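Local coordinates for TetR/AcrR family transcriptional regulator (Bradyrhizobium diazoefficiens, PDB 6G8G), which probably represses transcription by binding operator DNA as a TetR-type dimer and responds to flavonoids such as genistein, at residues Leu35-Phe39 with Ser40-Met44. Numbering follows the deposited sequence.
Sequences LEQGF and SATSM
The hydroxyl of T42 donates to the carbonyl of G38, with OG1 2.7 Å from O and sitting almost straight off the end of the C=O bond, at 170°. With OG1 turned away from its own carbonyl carbon and beside its backbone N (chi1 -64°), the hydroxyl reaches back to G38, the residue just before the turn. The same residue's N-H goes to the next carbonyl, F39 O, closing a type I beta turn from F39 to T42: T42 N lies 3.1 Å from F39 O and approaches from well above the carbonyl plane. T42 therefore grips two successive carbonyls, one with its side chain and one with its backbone. F39 O also accepts a hydrogen bond from the ammonium group of K65, which hydrogen-bonds to T42 O as well and makes a cation-pi contact with the F39 ring.

Outside the two hydrogen bonds, side chains of Q37 and A41 meet at the turn. Q37, the last residue of helix 23-37, crosses T42 at about a right angle, and its CB lies 3.8 Å from T42 OG1. The methyl of A41 sits over the end of the helix, with CB 4.1 Å from Q37 CB. G38 leaves the helix with a positive phi of 94°, a backbone shape that suits glycine. The F39 ring meets F34 and F127 edge-to-face, and F69 with the planes at about 30°. S40 OG is hydrogen-bonded to E123.

This is the link from helix 23-37 to helix 44-51 in the TetR-family DNA-binding region, where S43 N-caps the second helix through A46 N. The hydroxyl and backbone amide of the buried T42 tie it to successive carbonyls, and this, with the F39 ring packed among aromatics, probably helps to set the turn between the two helices.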
ATOM      1  N   LEU A  35     -17.972   2.271  11.271  1.00 71.95           N
ATOM      2  CA  LEU A  35     -16.644   2.069  11.834  1.00 79.17           C
ATOM      3  C   LEU A  35     -16.693   1.309  13.144  1.00 82.26           C
ATOM      4  O   LEU A  35     -15.783   0.549  13.391  1.00 90.37           O
ATOM      5  CB  LEU A  35     -15.668   3.250  11.805  1.00 79.70           C
ATOM      6  CG  LEU A  35     -16.189   4.643  11.793  1.00 81.48           C
ATOM      7  CD1 LEU A  35     -16.777   4.953  13.145  1.00 89.12           C
ATOM      8  CD2 LEU A  35     -15.057   5.582  11.448  1.00 82.12           C
ATOM      9  N   GLU A  36     -17.761   1.422  13.932  1.00 86.82           N
ATOM     10  CA  GLU A  36     -17.924   0.539  15.116  1.00 92.09           C
ATOM     11  C   GLU A  36     -18.017  -0.931  14.700  1.00 85.71           C
ATOM     12  O   GLU A  36     -17.219  -1.739  15.140  1.00 90.77           O
ATOM     13  CB  GLU A  36     -19.168   0.890  15.955  1.00 93.80           C
ATOM     14  CG  GLU A  36     -19.046   2.085  16.922  1.00101.53           C
ATOM     15  CD  GLU A  36     -20.397   2.537  17.536  1.00 98.99           C
ATOM     16  OE1 GLU A  36     -20.600   3.750  17.762  1.00 94.60           O
ATOM     17  OE2 GLU A  36     -21.263   1.684  17.802  1.00 98.42           O
ATOM     18  N   GLN A  37     -18.921  -1.234  13.780  1.00 86.35           N
ATOM     19  CA  GLN A  37     -19.359  -2.604  13.508  1.00 87.62           C
ATOM     20  C   GLN A  37     -19.037  -3.190  12.137  1.00 84.65           C
ATOM     21  O   GLN A  37     -19.231  -4.376  11.925  1.00 80.96           O
ATOM     22  CB  GLN A  37     -20.865  -2.634  13.593  1.00 93.77           C
ATOM     23  CG  GLN A  37     -21.434  -2.661  14.981  1.00101.06           C
ATOM     24  CD  GLN A  37     -22.885  -2.204  14.972  1.00105.19           C
ATOM     25  OE1 GLN A  37     -23.514  -2.133  13.918  1.00 95.08           O
ATOM     26  NE2 GLN A  37     -23.417  -1.876  16.141  1.00108.53           N
ATOM     27  N   GLY A  38     -18.607  -2.371  11.192  1.00 84.52           N
ATOM     28  CA  GLY A  38     -18.486  -2.825   9.814  1.00 86.01           C
ATOM     29  C   GLY A  38     -19.734  -2.512   9.002  1.00 85.97           C
ATOM     30  O   GLY A  38     -20.805  -2.169   9.530  1.00 82.79           O
ATOM     31  N   PHE A  39     -19.580  -2.621   7.694  1.00 82.28           N
ATOM     32  CA  PHE A  39     -20.633  -2.264   6.777  1.00 80.01           C
ATOM     33  C   PHE A  39     -21.765  -3.298   6.798  1.00 81.70           C
ATOM     34  O   PHE A  39     -22.936  -2.948   7.062  1.00 79.15           O
ATOM     35  CB  PHE A  39     -20.061  -2.116   5.370  1.00 77.22           C
ATOM     36  CG  PHE A  39     -21.094  -1.796   4.328  1.00 75.83           C
ATOM     37  CD1 PHE A  39     -21.749  -0.570   4.329  1.00 72.29           C
ATOM     38  CD2 PHE A  39     -21.408  -2.724   3.343  1.00 75.71           C
ATOM     39  CE1 PHE A  39     -22.697  -0.271   3.376  1.00 71.76           C
ATOM     40  CE2 PHE A  39     -22.350  -2.427   2.384  1.00 75.36           C
ATOM     41  CZ  PHE A  39     -23.000  -1.197   2.398  1.00 75.26           C
ATOM     42  N   SER A  40     -21.426  -4.559   6.541  1.00 76.71           N
ATOM     43  CA  SER A  40     -22.439  -5.632   6.547  1.00 83.48           C
ATOM     44  C   SER A  40     -23.148  -5.857   7.892  1.00 80.27           C
ATOM     45  O   SER A  40     -24.330  -6.134   7.943  1.00 77.78           O
ATOM     46  CB  SER A  40     -21.786  -6.946   6.143  1.00 78.33           C
ATOM     47  OG  SER A  40     -21.451  -6.921   4.776  1.00 86.89           O
ATOM     48  N   ALA A  41     -22.420  -5.691   8.973  1.00 84.99           N
ATOM     49  CA  ALA A  41     -23.000  -5.807  10.290  1.00 87.73           C
ATOM     50  C   ALA A  41     -23.929  -4.633  10.694  1.00 86.28           C
ATOM     51  O   ALA A  41     -24.526  -4.656  11.763  1.00 89.36           O
ATOM     52  CB  ALA A  41     -21.877  -5.924  11.301  1.00 92.62           C
ATOM     53  N   THR A  42     -23.986  -3.569   9.915  1.00 74.06           N
ATOM     54  CA  THR A  42     -24.805  -2.445  10.294  1.00 74.23           C
ATOM     55  C   THR A  42     -26.075  -2.546   9.473  1.00 75.25           C
ATOM     56  O   THR A  42     -25.989  -2.709   8.269  1.00 76.89           O
ATOM     57  CB  THR A  42     -24.080  -1.127   9.996  1.00 70.22           C
ATOM     58  OG1 THR A  42     -22.898  -1.031  10.792  1.00 72.46           O
ATOM     59  CG2 THR A  42     -24.978   0.063  10.296  1.00 71.80           C
ATOM     60  N   SER A  43     -27.235  -2.420  10.108  1.00 77.18           N
ATOM     61  CA  SER A  43     -28.511  -2.492   9.389  1.00 83.54           C
ATOM     62  C   SER A  43     -29.174  -1.129   9.265  1.00 78.44           C
ATOM     63  O   SER A  43     -28.951  -0.223  10.084  1.00 74.73           O
ATOM     64  CB  SER A  43     -29.493  -3.405  10.125  1.00 89.83           C
ATOM     65  OG  SER A  43     -29.815  -2.868  11.401  1.00 93.29           O
HETATM   66  N   MSE A  44     -30.004  -0.990   8.239  1.00 75.34           N
HETATM   67  CA  MSE A  44     -30.745   0.258   8.025  1.00 73.75           C
HETATM   68  C   MSE A  44     -31.617   0.519   9.216  1.00 73.44           C
HETATM   69  O   MSE A  44     -31.863   1.652   9.586  1.00 70.64           O
HETATM   70  CB  MSE A  44     -31.553   0.134   6.758  1.00 73.46           C
HETATM   71  CG  MSE A  44     -30.747   0.226   5.462  1.00 77.76           C
HETATM   72 SE   MSE A  44     -29.827   1.960   5.221  1.00 82.77          SE
HETATM   73  CE  MSE A  44     -31.002   2.920   3.993  1.00 76.93           C
TER